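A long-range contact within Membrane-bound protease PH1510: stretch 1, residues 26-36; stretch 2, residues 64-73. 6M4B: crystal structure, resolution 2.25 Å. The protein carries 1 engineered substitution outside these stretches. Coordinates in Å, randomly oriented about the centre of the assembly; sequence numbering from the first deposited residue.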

# COMPACT_ATOMS: atom_id res chain seq x y z
N GLN A 26 15.66 -1.40 -10.27
CA GLN A 26 15.63 -0.52 -11.45
C GLN A 26 14.73 0.72 -11.22
O GLN A 26 15.22 1.83 -11.34
CB GLN A 26 15.18 -1.27 -12.68
CG GLN A 26 16.10 -2.42 -13.09
CD GLN A 26 15.58 -3.12 -14.33
OE1 GLN A 26 14.95 -4.18 -14.26
NE2 GLN A 26 15.76 -2.47 -15.48
N PHE A 27 13.46 0.52 -10.84
CA PHE A 27 12.56 1.65 -10.47
C PHE A 27 13.15 2.46 -9.36
O PHE A 27 13.08 3.70 -9.39
CB PHE A 27 11.16 1.18 -10.01
CG PHE A 27 10.20 0.85 -11.11
CD1 PHE A 27 9.31 1.79 -11.57
CD2 PHE A 27 10.13 -0.41 -11.64
CE1 PHE A 27 8.37 1.49 -12.54
CE2 PHE A 27 9.20 -0.72 -12.63
CZ PHE A 27 8.31 0.23 -13.07
N ASP A 28 13.71 1.80 -8.35
CA ASP A 28 14.30 2.59 -7.24
C ASP A 28 15.43 3.52 -7.75
O ASP A 28 15.50 4.71 -7.36
CB ASP A 28 14.82 1.70 -6.12
CG ASP A 28 15.31 2.47 -4.91
OD1 ASP A 28 14.80 3.55 -4.58
OD2 ASP A 28 16.26 1.97 -4.24
N ARG A 29 16.29 2.97 -8.59
CA ARG A 29 17.47 3.73 -9.06
C ARG A 29 17.02 4.89 -9.94
O ARG A 29 17.38 6.03 -9.67
CB ARG A 29 18.46 2.80 -9.80
CG ARG A 29 19.75 3.47 -10.29
CD ARG A 29 20.73 2.46 -10.97
NE ARG A 29 21.62 3.16 -11.92
CZ ARG A 29 21.35 3.41 -13.21
NH1 ARG A 29 22.25 4.05 -13.95
NH2 ARG A 29 20.20 3.04 -13.77
N TYR A 30 16.21 4.58 -10.97
CA TYR A 30 15.73 5.60 -11.92
C TYR A 30 14.95 6.73 -11.21
O TYR A 30 15.13 7.91 -11.48
CB TYR A 30 14.84 4.96 -12.98
CG TYR A 30 15.51 4.04 -13.97
CD1 TYR A 30 16.72 4.38 -14.57
CD2 TYR A 30 14.90 2.84 -14.37
CE1 TYR A 30 17.32 3.54 -15.51
CE2 TYR A 30 15.49 2.00 -15.31
CZ TYR A 30 16.71 2.35 -15.88
OH TYR A 30 17.31 1.53 -16.82
N ILE A 31 14.08 6.37 -10.29
CA ILE A 31 13.29 7.38 -9.59
C ILE A 31 14.19 8.19 -8.66
O ILE A 31 14.03 9.41 -8.54
CB ILE A 31 12.09 6.75 -8.83
CG1 ILE A 31 11.11 6.12 -9.82
CG2 ILE A 31 11.35 7.78 -7.99
CD1 ILE A 31 10.09 5.17 -9.21
N THR A 32 15.14 7.53 -7.99
CA THR A 32 16.03 8.25 -7.05
C THR A 32 16.84 9.31 -7.81
O THR A 32 16.91 10.48 -7.40
CB THR A 32 16.98 7.31 -6.27
OG1 THR A 32 16.21 6.31 -5.60
CG2 THR A 32 17.74 8.09 -5.22
N ILE A 33 17.39 8.90 -8.94
CA ILE A 33 18.13 9.84 -9.79
C ILE A 33 17.28 11.06 -10.12
O ILE A 33 17.68 12.19 -9.86
CB ILE A 33 18.64 9.15 -11.07
CG1 ILE A 33 19.75 8.17 -10.73
CG2 ILE A 33 19.17 10.20 -12.05
CD1 ILE A 33 20.12 7.21 -11.85
N ALA A 34 16.09 10.83 -10.67
CA ALA A 34 15.22 11.91 -11.06
C ALA A 34 14.83 12.81 -9.89
O ALA A 34 14.69 14.02 -10.06
CB ALA A 34 13.97 11.34 -11.72
N GLU A 35 14.59 12.23 -8.70
CA GLU A 35 14.29 13.03 -7.47
C GLU A 35 15.53 13.87 -7.05
O GLU A 35 15.41 15.05 -6.77
CB GLU A 35 13.96 12.11 -6.26
CG GLU A 35 12.63 11.37 -6.27
CD GLU A 35 12.49 10.35 -5.13
OE1 GLU A 35 13.48 9.66 -4.77
OE2 GLU A 35 11.37 10.20 -4.61
N GLN A 36 16.70 13.24 -7.03
CA GLN A 36 17.94 13.97 -6.69
C GLN A 36 18.20 15.15 -7.61
O GLN A 36 18.67 16.17 -7.12
CB GLN A 36 19.15 13.06 -6.71
CG GLN A 36 19.32 12.31 -5.39
CD GLN A 36 20.20 11.07 -5.53
OE1 GLN A 36 20.81 10.84 -6.59
NE2 GLN A 36 20.31 10.30 -4.46
N GLN A 64 4.41 5.66 -5.02
CA GLN A 64 3.54 6.46 -4.19
C GLN A 64 4.28 7.44 -3.29
O GLN A 64 3.73 8.48 -2.97
CB GLN A 64 2.62 5.58 -3.34
CG GLN A 64 1.50 4.92 -4.14
CD GLN A 64 0.65 3.98 -3.27
OE1 GLN A 64 1.17 3.34 -2.34
NE2 GLN A 64 -0.64 3.87 -3.58
N GLN A 65 5.47 7.07 -2.81
CA GLN A 65 6.31 7.93 -1.96
C GLN A 65 7.24 8.83 -2.79
O GLN A 65 8.00 9.58 -2.22
CB GLN A 65 7.22 7.09 -1.01
CG GLN A 65 6.55 6.04 -0.10
CD GLN A 65 5.74 6.64 1.04
OE1 GLN A 65 4.83 7.43 0.82
NE2 GLN A 65 6.05 6.23 2.26
N SER A 66 7.25 8.68 -4.10
CA SER A 66 8.10 9.47 -4.98
C SER A 66 7.92 10.94 -4.72
O SER A 66 6.81 11.41 -4.58
CB SER A 66 7.83 9.17 -6.47
OG SER A 66 8.70 9.95 -7.30
N LYS A 67 9.01 11.67 -4.65
CA LYS A 67 8.91 13.12 -4.48
C LYS A 67 8.64 13.83 -5.78
O LYS A 67 8.42 15.02 -5.76
CB LYS A 67 10.19 13.68 -3.84
CG LYS A 67 10.36 13.19 -2.40
CD LYS A 67 11.73 13.49 -1.81
CE LYS A 67 11.85 12.87 -0.41
NZ LYS A 67 13.25 12.78 0.05
N ILE A 68 8.70 13.12 -6.91
CA ILE A 68 8.32 13.68 -8.20
C ILE A 68 7.28 12.81 -8.89
O ILE A 68 7.20 11.62 -8.63
CB ILE A 68 9.54 13.85 -9.13
CG1 ILE A 68 10.10 12.51 -9.53
CG2 ILE A 68 10.61 14.71 -8.44
CD1 ILE A 68 11.21 12.62 -10.54
N PRO A 69 6.48 13.42 -9.77
CA PRO A 69 5.54 12.60 -10.54
C PRO A 69 6.22 11.49 -11.37
O PRO A 69 7.19 11.74 -12.03
CB PRO A 69 4.86 13.64 -11.45
CG PRO A 69 5.04 14.96 -10.75
CD PRO A 69 6.34 14.87 -10.04
N VAL A 70 5.69 10.28 -11.27
CA VAL A 70 6.01 9.13 -12.10
C VAL A 70 4.87 8.84 -13.11
O VAL A 70 3.70 8.58 -12.73
CB VAL A 70 6.19 7.86 -11.25
CG1 VAL A 70 6.70 6.69 -12.11
CG2 VAL A 70 7.14 8.15 -10.11
N ILE A 71 5.21 8.85 -14.38
CA ILE A 71 4.28 8.62 -15.46
C ILE A 71 4.63 7.23 -15.99
O ILE A 71 5.77 6.97 -16.35
CB ILE A 71 4.40 9.69 -16.55
CG1 ILE A 71 4.04 11.05 -15.94
CG2 ILE A 71 3.46 9.37 -17.71
CD1 ILE A 71 4.27 12.22 -16.86
N ILE A 72 3.63 6.35 -16.04
CA ILE A 72 3.82 5.03 -16.59
C ILE A 72 3.30 5.09 -18.02
O ILE A 72 2.15 5.46 -18.24
CB ILE A 72 3.10 3.94 -15.74
CG1 ILE A 72 3.70 3.87 -14.32
CG2 ILE A 72 3.22 2.60 -16.42
CD1 ILE A 72 5.14 3.47 -14.22
N TYR A 73 4.18 4.76 -18.96
CA TYR A 73 3.91 4.90 -20.37
C TYR A 73 4.08 3.53 -20.98
O TYR A 73 5.19 3.01 -21.05
CB TYR A 73 4.86 5.88 -21.02
CG TYR A 73 4.67 6.19 -22.52
CD1 TYR A 73 3.46 5.99 -23.16
CD2 TYR A 73 5.73 6.71 -23.28
CE1 TYR A 73 3.29 6.32 -24.49
CE2 TYR A 73 5.58 7.02 -24.64
CZ TYR A 73 4.35 6.87 -25.23
OH TYR A 73 4.16 7.19 -26.57

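This is a small helix-on-loop-and-strand contact, mostly apolar side-chain packing, closed at one end by a single hydrogen bond from a backbone amide to a carboxylate. The helix of residues 26-36 meets the second stretch through Phe27, Ile31, Ala34 and Glu35, a spacing of four, three and one that keeps the contacting residues on one side of the helix while Thr32 and Ile33 point away.

Phe27 meets Ile72, Ile31 meets Val70 and Ala34 meets Ile68; these three pairs run in opposite sequence order, while the loop from Ser66 to Ile68 runs along the helix in the same sense, with Ile31 nearest Ser66 and Glu35 nearest Ile68 by CA. Ile72 CD1 lies 4.1 Å from Phe27 CE1, at the ring edge and near its plane; neither CA-to-CB bond points toward the other stretch, and the two side chains bridge the gap with their ends. One turn on, Ile31 CD1 and Val70 CG2 are 4.3 Å apart, a looser touch. The tightest apolar fit is at Ala34, whose CB sits 3.3 Å from Ile68 CD1, pressed closer than usual van der Waals spacing. Ile68 is chi1 p, chi2 t, and its CD1 also comes within 3.9 Å of the backbone atom Glu35 N.

Glu35 supplies the polar element and has the largest covered area of any residue here. Its CA-to-CB bond points sideways, but the side chain, m then t, carries OE2 to the loop, where Lys67 N donates a nearly straight hydrogen bond of 2.8 Å to Glu35 OE2. The carboxylate thus satisfies a main-chain donor, while the Lys67 side chain leads away at its end. Beside it, Ser66 OG donates to Ile68 O at 2.6 Å, tying the loop to itself, and still packs 3.5 Å from Ile31 CG2. The rule to read here is apolar pairs along the helix, with one acid holding the loop by its backbone.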